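Cysteine synthase 3 (Entamoeba histolytica, PDB 6KR5) probably catalyses the pyridoxal-5'-phosphate-dependent synthesis of L-cysteine from O-acetyl-L-serine and sulfide. Local coordinates at residues T24-L29 with E178-E183; G31-P36 with A287-A292; N126-D131 with I140-E145; H232-I237 with Q260-M265. All coordinates share one frame; numbering follows the deposited sequence. Where two conformers were deposited one is given.

Contacts 1, 2 and 4 belong to the part of the fold built round the mixed sheet, whereas contact 3 lies about 41 Å from contact 1, centre to centre, on the four-stranded parallel sheet across the chain's centre. Contact 3 falls within the spans of both contacts 1 and 2, whose segments alternate along the chain; contact 4 lies within that of contact 2 alone. Contacts 1 and 2 adjoin at strand 26-28 and its following loop. Contacts 2 and 4, about 17 Å apart between centres, meet through Met265, which packs on Val32 and Leu289, joining helix 259-273 to helix 279-292. Contact 4 alone reaches the cofactor of this two-domain, fold type II enzyme.

Contact 1: residues T24-L29 with E178-E183; sequences TPLVEL and EDTNGE
Asp179, in the last turn of helix 169-179, reaches the Thr24-Leu26 backbone through two waters. Its CG is anti to the carbonyl carbon (chi1 -71°), which directs the carboxylate at the strand, and OD2 accepts from both waters, at 2.7 Å from the first and 2.8 Å from the second. The first water also donates to Thr24 O; the second takes the N-H of Leu26, with Leu26 N 2.8 Å from it. One carboxylate oxygen serves two backbone groups without touching either. Asp179 CB also packs against Leu26 CD2 at 3.9 Å. Thr180 then presses its methyl on the same leucine branch: CG2 lies 3.5 Å from Leu26 CD2, a tight pair, while OG1 bonds to Ile176 O behind and Val184 N ahead. Beyond it the chain leaves the helix in a Schellman motif at Asn181 and reverses in a type I' turn, Thr180 to Glu183. Strand 26-28, the outermost of the mixed sheet within this chain, runs antiparallel to strand 43-48 and pairs in parallel with a strand of the second subunit, continuing the sheet across the interface; Leu26 packs against Leu45 and Val303 of its own chain and Ile13 of the second subunit.

Contact 2: residues G31-P36 with A287-A292; sequences GVTDHP and AGLKEA
The carbonyl oxygen of Val32 is buried against Leu289 without a hydrogen-bonding partner anywhere in the model. Leu289 CD1 comes within 3.6 Å of Val32 O, and the other methyl, CD2, is 4.1 Å from the same Val32 O, leaving a polar atom against both prongs of an aliphatic fork. Such burial probably carries some energetic cost. The fork is also shared between two side chains. CD1 of Leu289 meets Val32 CG2 at 4.0 Å, while CD2 of Leu289 meets Thr33 CG2 at 3.9 Å, each pair of side chains crossing at about a right angle. Leu289 is aimed here by a chi1 of -67°, with CG anti to the carbonyl carbon. Val32 and Thr33 are the two central residues of a type I beta turn, Gly31 to Asp34, in the connection between strands 26-28 and 43-48, so both offer their methyls from one bend to the last part of helix 279-292. The closing bond of this turn is weak, but the N-H groups of Gly31 and Val32 are held by Asp273, and Thr33 OG1 bonds to His30 O, which keeps its polar branch occupied while CG2 faces the leucine. Asp34 is the centre of an inverse gamma turn that carries the chain onward. Met265 of helix 259-273 packs on both Val32 and Leu289, and Leu335 and Ile38 also cover Leu289.

Contact 3: residues N126-D131 with I140-E145; sequences NLVLSD and IAKYEE
Val128 meets the aliphatic part of Lys142 with a single methyl: CG1 lies 3.7 Å from Lys142 CG and equally near Lys142 CE. The CG1 branch stands anti to the backbone N (chi1 180°) and sits against the straight CG-CD-CE run of the lysine, touching its two outer carbons; a bend at chi2 (64°) turns that run along the strand side. The two side chains cross at about a right angle. Strand 126-130 is an outer strand of the four-stranded parallel sheet, and Val128 is tied by backbone bonds to Ile106 and Met108 of strand 104-109; Leu146, one helical turn past Lys142, also packs on it. Leu129 turns its side chain to the other face of the sheet, toward helix 114-122. Two residues after Val128, Ser130 faces the helix again, its CB 4.2 Å from Lys142 CB, with OG making a weak bond to Met108 O. Here the backbones are nearest, with 6.6 Å between Ser130 CA and Lys142 CA. Helix 135-149 follows the strand directly and leads to strand 154-156 at the far edge of the sheet, making a beta-alpha-beta crossover. No hydrogen bond joins the segments. The lysine lends its methylenes to the valine, while Lys142 NZ forms a rather long salt bridge with Glu145 OE2 at 3.6 Å; the charged end lies outside the apolar contact, and Glu145 probably offsets its charge.

Contact 4: residues H232-I237 with Q260-M265; sequences HGIQGI and QDAWKM. With PLP (pyridoxal-5'-phosphate), chain D.
The indole of Trp263 meets the backbone of Gly233 edge-on: the carbonyl oxygen lies at the ring edge, nearly in the indole plane. Trp263 NE1 donates to Gly233 O at 3.2 Å, but the bond is bent, with an N-H...O angle of 140°, and seen from the carbonyl the donor stands well above its plane. Trp263 CZ2 is 3.5 Å from the same Gly233 O, so the oxygen straddles the pyrrole-benzene corner, and Gly233, without a side chain, allows this approach. The ring of His232 is likewise used at its edge. Its ND1 accepts the N-H of Ile234 at 3.0 Å, in the ring plane, and NE2 pairs with Gly238 O, which together fix the ring's rotation. The third flat group is the pyridine of the cofactor. Gly236 O sits over one face, 3.5 Å from PLP C5, and Ile237 CG2 approaches from the same side nearer the rim, 3.4 Å from PLP C6. On the helix side, Ile234 CD1 packs on Ala262 CB at 3.9 Å. Ile234 has CG1 anti to the carbonyl carbon (chi1 -45°), which sends this branch to the alanine. The loop is further tied by Gly233 N to Thr259 OG1, just before Gln260. Ile234 begins a type II turn ending at Ile237, with a weak closing bond, and this turn brings Gly236 and Ile237 to the ring. Asn88, Ser280 and the Gly192-Thr196 region hydrogen-bond the cofactor, completing the pyridoxal-phosphate pocket of a fold type II enzyme, with one face of the pyridine covered here by Gly236 and Ile237.

Contact 1: residues T24-L29 with E178-E183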
# COMPACT_ATOMS: atom_id res chain seq x y z
N THR B 24 3.99 2.67 -11.52
CA THR B 24 3.10 1.68 -10.93
C THR B 24 2.78 0.54 -11.90
O THR B 24 2.87 0.70 -13.11
CB THR B 24 1.80 2.35 -10.49
OG1 THR B 24 1.20 2.99 -11.62
CG2 THR B 24 2.07 3.39 -9.40
N PRO B 25 2.41 -0.63 -11.37
CA PRO B 25 2.24 -1.80 -12.24
C PRO B 25 0.98 -1.73 -13.07
O PRO B 25 -0.04 -1.17 -12.65
CB PRO B 25 2.16 -2.97 -11.26
CG PRO B 25 2.51 -2.42 -9.92
CD PRO B 25 2.21 -0.96 -9.96
N LEU B 26 1.05 -2.33 -14.26
CA LEU B 26 -0.09 -2.53 -15.14
C LEU B 26 -0.34 -4.04 -15.22
O LEU B 26 0.56 -4.79 -15.62
CB LEU B 26 0.20 -1.94 -16.52
CG LEU B 26 -0.94 -1.91 -17.53
CD1 LEU B 26 -2.13 -1.13 -17.00
CD2 LEU B 26 -0.43 -1.27 -18.82
N VAL B 27 -1.53 -4.47 -14.80
CA VAL B 27 -1.84 -5.87 -14.51
C VAL B 27 -3.06 -6.33 -15.31
O VAL B 27 -4.06 -5.61 -15.40
CB VAL B 27 -2.07 -6.08 -13.00
CG1 VAL B 27 -2.33 -7.56 -12.67
CG2 VAL B 27 -0.89 -5.54 -12.20
N GLU B 28 -2.99 -7.54 -15.85
CA GLU B 28 -4.14 -8.11 -16.55
C GLU B 28 -5.24 -8.51 -15.57
O GLU B 28 -4.98 -9.16 -14.55
CB GLU B 28 -3.73 -9.35 -17.34
CG GLU B 28 -2.67 -9.13 -18.41
CD GLU B 28 -2.17 -10.43 -19.02
OE1 GLU B 28 -2.36 -11.51 -18.41
OE2 GLU B 28 -1.57 -10.38 -20.12
N LEU B 29 -6.49 -8.17 -15.92
CA LEU B 29 -7.68 -8.75 -15.29
C LEU B 29 -8.03 -10.07 -15.97
O LEU B 29 -7.92 -10.19 -17.19
CB LEU B 29 -8.86 -7.80 -15.39
CG LEU B 29 -8.82 -6.58 -14.48
CD1 LEU B 29 -10.13 -5.80 -14.63
CD2 LEU B 29 -8.59 -6.97 -13.02
N GLU B 178 4.75 3.00 -22.45
CA GLU B 178 5.87 2.06 -22.46
C GLU B 178 5.42 0.64 -22.11
O GLU B 178 5.80 -0.32 -22.77
CB GLU B 178 6.95 2.53 -21.49
CG GLU B 178 7.71 3.78 -21.93
CD GLU B 178 8.68 3.51 -23.06
OE1 GLU B 178 9.23 2.39 -23.13
OE2 GLU B 178 8.92 4.43 -23.88
N ASP B 179 4.61 0.50 -21.05
CA ASP B 179 4.23 -0.84 -20.61
C ASP B 179 3.41 -1.58 -21.67
O ASP B 179 3.55 -2.80 -21.82
CB ASP B 179 3.45 -0.76 -19.29
CG ASP B 179 4.33 -0.37 -18.11
OD1 ASP B 179 5.57 -0.36 -18.25
OD2 ASP B 179 3.78 -0.09 -17.03
N THR B 180 2.56 -0.87 -22.42
CA THR B 180 1.77 -1.52 -23.46
C THR B 180 2.45 -1.51 -24.82
O THR B 180 1.85 -1.97 -25.79
CB THR B 180 0.37 -0.87 -23.62
OG1 THR B 180 0.50 0.47 -24.12
CG2 THR B 180 -0.40 -0.87 -22.29
N ASN B 181 3.70 -1.05 -24.90
CA ASN B 181 4.42 -0.97 -26.20
C ASN B 181 3.56 -0.23 -27.22
O ASN B 181 3.51 -0.66 -28.37
CB ASN B 181 4.88 -2.33 -26.72
CG ASN B 181 5.60 -3.12 -25.66
OD1 ASN B 181 5.27 -4.27 -25.41
ND2 ASN B 181 6.61 -2.53 -25.05
N GLY B 182 2.89 0.83 -26.80
CA GLY B 182 2.06 1.60 -27.71
C GLY B 182 0.75 0.97 -28.11
O GLY B 182 0.06 1.53 -28.98
N GLU B 183 0.36 -0.15 -27.49
CA GLU B 183 -0.86 -0.86 -27.88
C GLU B 183 -2.13 -0.30 -27.25
O GLU B 183 -3.22 -0.67 -27.70
CB GLU B 183 -0.74 -2.35 -27.53
CG GLU B 183 0.39 -3.11 -28.24
CD GLU B 183 0.18 -3.21 -29.73
OE1 GLU B 183 -0.99 -3.23 -30.17
OE2 GLU B 183 1.19 -3.26 -30.47
O HOH W 1 5.00 1.24 -14.97
O HOH W 2 3.65 -2.41 -15.41

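Contact 2: residues G31-P36 with A287-A292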
# COMPACT_ATOMS: atom_id res chain seq x y z
N GLY B 31 -10.28 -12.73 -13.78
CA GLY B 31 -11.43 -13.28 -13.09
C GLY B 31 -12.72 -12.58 -13.47
O GLY B 31 -13.71 -13.23 -13.82
N VAL B 32 -12.72 -11.25 -13.43
CA VAL B 32 -13.93 -10.50 -13.74
C VAL B 32 -14.12 -10.25 -15.23
O VAL B 32 -15.17 -9.73 -15.61
CB VAL B 32 -13.98 -9.15 -12.99
CG1 VAL B 32 -14.05 -9.39 -11.49
CG2 VAL B 32 -12.81 -8.24 -13.37
N THR B 33 -13.16 -10.63 -16.07
CA THR B 33 -13.34 -10.55 -17.52
C THR B 33 -13.89 -11.85 -18.10
O THR B 33 -14.16 -11.90 -19.30
CB THR B 33 -12.01 -10.22 -18.22
OG1 THR B 33 -11.09 -11.30 -18.04
CG2 THR B 33 -11.42 -8.92 -17.67
N ASP B 34 -14.07 -12.87 -17.25
CA ASP B 34 -14.59 -14.18 -17.62
C ASP B 34 -16.11 -14.08 -17.72
O ASP B 34 -16.86 -14.45 -16.81
CB ASP B 34 -14.14 -15.21 -16.59
CG ASP B 34 -14.68 -16.61 -16.84
OD1 ASP B 34 -15.00 -16.95 -18.00
OD2 ASP B 34 -14.76 -17.37 -15.86
N HIS B 35 -16.57 -13.54 -18.85
CA HIS B 35 -17.99 -13.31 -19.09
C HIS B 35 -18.25 -13.34 -20.58
O HIS B 35 -17.43 -12.83 -21.35
CB HIS B 35 -18.46 -11.96 -18.51
CG HIS B 35 -19.94 -11.83 -18.44
ND1 HIS B 35 -20.68 -11.16 -19.40
CD2 HIS B 35 -20.84 -12.28 -17.54
CE1 HIS B 35 -21.96 -11.21 -19.08
NE2 HIS B 35 -22.08 -11.88 -17.95
N PRO B 36 -19.37 -13.93 -21.02
CA PRO B 36 -19.62 -14.04 -22.47
C PRO B 36 -19.65 -12.71 -23.20
O PRO B 36 -19.38 -12.68 -24.40
CB PRO B 36 -20.99 -14.73 -22.53
CG PRO B 36 -21.06 -15.52 -21.26
CD PRO B 36 -20.34 -14.70 -20.23
N ALA B 287 -17.04 0.39 -15.67
CA ALA B 287 -17.11 1.12 -16.93
C ALA B 287 -16.21 0.47 -17.98
O ALA B 287 -16.57 0.41 -19.16
CB ALA B 287 -16.73 2.58 -16.73
N GLY B 288 -15.04 -0.01 -17.56
CA GLY B 288 -14.12 -0.62 -18.50
C GLY B 288 -14.62 -1.97 -19.00
O GLY B 288 -14.39 -2.32 -20.16
N LEU B 289 -15.27 -2.74 -18.13
CA LEU B 289 -15.83 -4.03 -18.55
C LEU B 289 -17.00 -3.83 -19.50
O LEU B 289 -17.17 -4.61 -20.44
CB LEU B 289 -16.25 -4.85 -17.33
CG LEU B 289 -15.13 -5.35 -16.39
CD1 LEU B 289 -15.71 -6.19 -15.25
CD2 LEU B 289 -14.06 -6.14 -17.14
N LYS B 290 -17.82 -2.82 -19.26
CA LYS B 290 -18.87 -2.48 -20.22
C LYS B 290 -18.26 -2.07 -21.55
O LYS B 290 -18.74 -2.46 -22.62
CB LYS B 290 -19.77 -1.38 -19.67
CG LYS B 290 -20.54 -1.82 -18.45
CD LYS B 290 -21.52 -0.76 -18.00
CE LYS B 290 -22.38 -1.31 -16.88
NZ LYS B 290 -23.35 -0.31 -16.35
N GLU B 291 -17.19 -1.28 -21.50
CA GLU B 291 -16.48 -0.91 -22.72
C GLU B 291 -15.98 -2.15 -23.45
O GLU B 291 -16.09 -2.25 -24.68
CB GLU B 291 -15.33 0.03 -22.37
CG GLU B 291 -14.75 0.76 -23.55
CD GLU B 291 -15.66 1.87 -24.04
OE1 GLU B 291 -16.57 2.31 -23.30
OE2 GLU B 291 -15.46 2.30 -25.19
N ALA B 292 -15.44 -3.12 -22.71
CA ALA B 292 -14.91 -4.35 -23.28
C ALA B 292 -15.99 -5.24 -23.88
O ALA B 292 -15.66 -6.19 -24.60
CB ALA B 292 -14.14 -5.13 -22.20

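Contact 3: residues N126-D131 with I140-E145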
# COMPACT_ATOMS: atom_id res chain seq x y z
N ASN B 126 -0.63 20.36 9.91
CA ASN B 126 -1.45 21.16 10.81
C ASN B 126 -2.89 21.05 10.34
O ASN B 126 -3.26 21.63 9.32
CB ASN B 126 -0.98 22.62 10.84
CG ASN B 126 0.49 22.75 11.18
OD1 ASN B 126 1.32 23.00 10.30
ND2 ASN B 126 0.83 22.58 12.45
N LEU B 127 -3.69 20.28 11.07
CA LEU B 127 -5.10 20.12 10.72
C LEU B 127 -5.90 21.30 11.23
O LEU B 127 -5.83 21.66 12.42
CB LEU B 127 -5.65 18.82 11.30
CG LEU B 127 -5.04 17.57 10.69
CD1 LEU B 127 -5.83 16.36 11.15
CD2 LEU B 127 -5.03 17.65 9.17
N VAL B 128 -6.66 21.91 10.34
CA VAL B 128 -7.59 22.97 10.67
C VAL B 128 -8.97 22.35 10.59
O VAL B 128 -9.51 22.15 9.50
CB VAL B 128 -7.44 24.18 9.74
CG1 VAL B 128 -8.44 25.26 10.13
CG2 VAL B 128 -6.03 24.72 9.82
N LEU B 129 -9.52 22.00 11.76
CA LEU B 129 -10.77 21.25 11.85
C LEU B 129 -11.91 22.23 12.07
O LEU B 129 -12.04 22.80 13.16
CB LEU B 129 -10.72 20.23 12.98
CG LEU B 129 -9.60 19.20 12.92
CD1 LEU B 129 -9.71 18.24 14.11
CD2 LEU B 129 -9.67 18.46 11.60
N SER B 130 -12.73 22.42 11.05
CA SER B 130 -13.94 23.21 11.21
C SER B 130 -15.00 22.39 11.95
O SER B 130 -14.86 21.18 12.15
CB SER B 130 -14.46 23.68 9.86
OG SER B 130 -14.42 22.62 8.91
N ASP B 131 -16.07 23.07 12.37
CA ASP B 131 -17.09 22.43 13.19
C ASP B 131 -17.71 21.25 12.44
O ASP B 131 -18.18 21.39 11.31
CB ASP B 131 -18.19 23.43 13.56
CG ASP B 131 -17.67 24.59 14.39
OD1 ASP B 131 -16.58 24.48 14.99
OD2 ASP B 131 -18.37 25.63 14.44
N ILE B 140 -14.97 24.83 3.71
CA ILE B 140 -14.72 25.83 2.68
C ILE B 140 -14.72 27.22 3.29
O ILE B 140 -13.86 28.06 2.98
CB ILE B 140 -15.76 25.72 1.54
CG1 ILE B 140 -15.66 24.35 0.85
CG2 ILE B 140 -15.58 26.86 0.55
CD1 ILE B 140 -14.63 24.29 -0.26
N ALA B 141 -15.68 27.49 4.19
CA ALA B 141 -15.74 28.81 4.83
C ALA B 141 -14.48 29.08 5.65
O ALA B 141 -13.92 30.18 5.59
CB ALA B 141 -16.98 28.90 5.71
N LYS B 142 -14.02 28.09 6.41
CA LYS B 142 -12.81 28.28 7.21
C LYS B 142 -11.58 28.44 6.32
O LYS B 142 -10.68 29.22 6.64
CB LYS B 142 -12.63 27.10 8.17
CG LYS B 142 -11.38 27.19 9.03
CD LYS B 142 -11.43 28.39 9.96
CE LYS B 142 -10.20 28.44 10.85
NZ LYS B 142 -10.14 29.69 11.65
N TYR B 143 -11.54 27.70 5.21
CA TYR B 143 -10.41 27.82 4.29
C TYR B 143 -10.32 29.22 3.71
O TYR B 143 -9.25 29.84 3.71
CB TYR B 143 -10.55 26.78 3.17
CG TYR B 143 -9.57 26.95 2.04
CD1 TYR B 143 -9.85 27.80 0.97
CD2 TYR B 143 -8.36 26.27 2.03
CE1 TYR B 143 -8.95 27.96 -0.06
CE2 TYR B 143 -7.46 26.42 0.99
CZ TYR B 143 -7.76 27.28 -0.05
OH TYR B 143 -6.88 27.46 -1.09
N GLU B 144 -11.45 29.74 3.20
CA GLU B 144 -11.45 31.07 2.59
C GLU B 144 -11.06 32.14 3.60
O GLU B 144 -10.33 33.08 3.28
CB GLU B 144 -12.82 31.38 1.99
CG GLU B 144 -13.23 30.48 0.84
CD GLU B 144 -12.35 30.64 -0.39
OE1 GLU B 144 -11.61 31.64 -0.47
OE2 GLU B 144 -12.41 29.77 -1.28
N GLU B 145 -11.54 32.00 4.84
CA GLU B 145 -11.15 32.93 5.90
C GLU B 145 -9.64 32.89 6.12
O GLU B 145 -9.01 33.94 6.31
CB GLU B 145 -11.90 32.59 7.19
CG GLU B 145 -11.37 33.28 8.43
CD GLU B 145 -12.33 33.17 9.60
OE1 GLU B 145 -13.49 33.61 9.46
OE2 GLU B 145 -11.93 32.64 10.66

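Contact 4: residues H232-I237 with Q260-M265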
# COMPACT_ATOMS: atom_id res chain seq x y z
N HIS B 232 -24.00 10.88 -3.55
CA HIS B 232 -23.55 9.58 -4.05
C HIS B 232 -22.52 9.03 -3.08
O HIS B 232 -22.04 9.75 -2.19
CB HIS B 232 -22.96 9.71 -5.46
CG HIS B 232 -21.63 10.39 -5.47
ND1 HIS B 232 -20.44 9.72 -5.27
CD2 HIS B 232 -21.31 11.70 -5.60
CE1 HIS B 232 -19.44 10.59 -5.30
NE2 HIS B 232 -19.94 11.79 -5.51
N GLY B 233 -22.16 7.76 -3.26
CA GLY B 233 -21.21 7.16 -2.35
C GLY B 233 -19.90 6.66 -2.93
O GLY B 233 -19.22 5.85 -2.30
N ILE B 234 -19.53 7.11 -4.13
CA ILE B 234 -18.25 6.68 -4.72
C ILE B 234 -17.18 7.67 -4.27
O ILE B 234 -16.90 8.67 -4.93
CB ILE B 234 -18.33 6.57 -6.24
CG1 ILE B 234 -19.60 5.84 -6.66
CG2 ILE B 234 -17.08 5.81 -6.72
CD1 ILE B 234 -19.74 5.73 -8.15
N GLN B 235 -16.56 7.37 -3.14
CA GLN B 235 -15.58 8.28 -2.58
C GLN B 235 -14.43 8.50 -3.55
O GLN B 235 -13.96 7.57 -4.21
CB GLN B 235 -15.07 7.74 -1.25
CG GLN B 235 -16.17 7.72 -0.20
CD GLN B 235 -15.67 7.25 1.14
OE1 GLN B 235 -14.52 7.46 1.51
NE2 GLN B 235 -16.55 6.59 1.89
N GLY B 236 -14.00 9.75 -3.63
CA GLY B 236 -12.89 10.15 -4.47
C GLY B 236 -13.30 10.79 -5.79
O GLY B 236 -12.48 11.48 -6.40
N ILE B 237 -14.53 10.58 -6.23
CA ILE B 237 -14.99 11.14 -7.48
C ILE B 237 -16.31 11.86 -7.23
O ILE B 237 -16.76 12.01 -6.09
CB ILE B 237 -15.13 10.07 -8.59
CG1 ILE B 237 -16.19 9.02 -8.24
CG2 ILE B 237 -13.76 9.43 -8.83
CD1 ILE B 237 -16.52 8.10 -9.43
N GLN B 260 -23.96 1.76 -6.04
CA GLN B 260 -24.02 0.38 -5.57
C GLN B 260 -23.29 -0.57 -6.52
O GLN B 260 -22.71 -1.56 -6.07
CB GLN B 260 -25.47 -0.09 -5.41
CG GLN B 260 -26.27 0.69 -4.39
CD GLN B 260 -25.76 0.54 -2.98
OE1 GLN B 260 -25.22 -0.50 -2.60
NE2 GLN B 260 -25.93 1.59 -2.18
N ASP B 261 -23.32 -0.29 -7.82
CA ASP B 261 -22.60 -1.13 -8.77
C ASP B 261 -21.09 -0.96 -8.62
O ASP B 261 -20.33 -1.93 -8.74
CB ASP B 261 -23.02 -0.80 -10.21
CG ASP B 261 -24.45 -1.23 -10.51
OD1 ASP B 261 -25.08 -1.88 -9.65
OD2 ASP B 261 -24.93 -0.90 -11.63
N ALA B 262 -20.64 0.27 -8.35
CA ALA B 262 -19.21 0.47 -8.11
C ALA B 262 -18.74 -0.36 -6.92
O ALA B 262 -17.67 -0.99 -6.97
CB ALA B 262 -18.94 1.96 -7.87
N TRP B 263 -19.51 -0.38 -5.84
CA TRP B 263 -19.13 -1.14 -4.66
C TRP B 263 -19.14 -2.64 -4.96
O TRP B 263 -18.22 -3.36 -4.57
CB TRP B 263 -20.06 -0.85 -3.50
CG TRP B 263 -20.05 0.54 -3.01
CD1 TRP B 263 -19.10 1.50 -3.25
CD2 TRP B 263 -21.03 1.14 -2.18
NE1 TRP B 263 -19.45 2.67 -2.61
CE2 TRP B 263 -20.63 2.47 -1.94
CE3 TRP B 263 -22.23 0.68 -1.61
CZ2 TRP B 263 -21.37 3.34 -1.15
CZ3 TRP B 263 -22.97 1.55 -0.84
CH2 TRP B 263 -22.54 2.87 -0.62
N LYS B 264 -20.21 -3.11 -5.61
CA LYS B 264 -20.29 -4.53 -5.96
C LYS B 264 -19.14 -4.94 -6.87
O LYS B 264 -18.53 -6.00 -6.68
CB LYS B 264 -21.64 -4.82 -6.62
CG LYS B 264 -21.84 -6.30 -6.94
CD LYS B 264 -23.32 -6.65 -7.07
CE LYS B 264 -23.93 -6.05 -8.30
NZ LYS B 264 -25.41 -6.28 -8.40
N MET B 265 -18.81 -4.10 -7.86
CA MET B 265 -17.66 -4.38 -8.72
C MET B 265 -16.37 -4.50 -7.91
O MET B 265 -15.56 -5.41 -8.13
CB MET B 265 -17.51 -3.31 -9.79
CG MET B 265 -16.45 -3.65 -10.82
SD MET B 265 -17.11 -4.78 -12.09
CE MET B 265 -16.27 -6.30 -11.67
N1 PLP D . -10.43 8.06 -6.85
C2 PLP D . -9.68 8.41 -5.77
C2A PLP D . -9.66 7.50 -4.58
C3 PLP D . -8.95 9.59 -5.79
O3 PLP D . -8.20 9.92 -4.70
C4 PLP D . -8.98 10.41 -6.91
C4A PLP D . -8.29 11.72 -6.92
O4A PLP D . -7.68 12.11 -5.92
C5 PLP D . -9.75 10.03 -8.01
C6 PLP D . -10.47 8.86 -7.97
C5A PLP D . -9.87 10.89 -9.25
O4P PLP D . -8.65 11.22 -9.86
P PLP D . -8.55 12.67 -10.53
O1P PLP D . -9.76 12.86 -11.43
O2P PLP D . -8.57 13.68 -9.41
O3P PLP D . -7.27 12.70 -11.29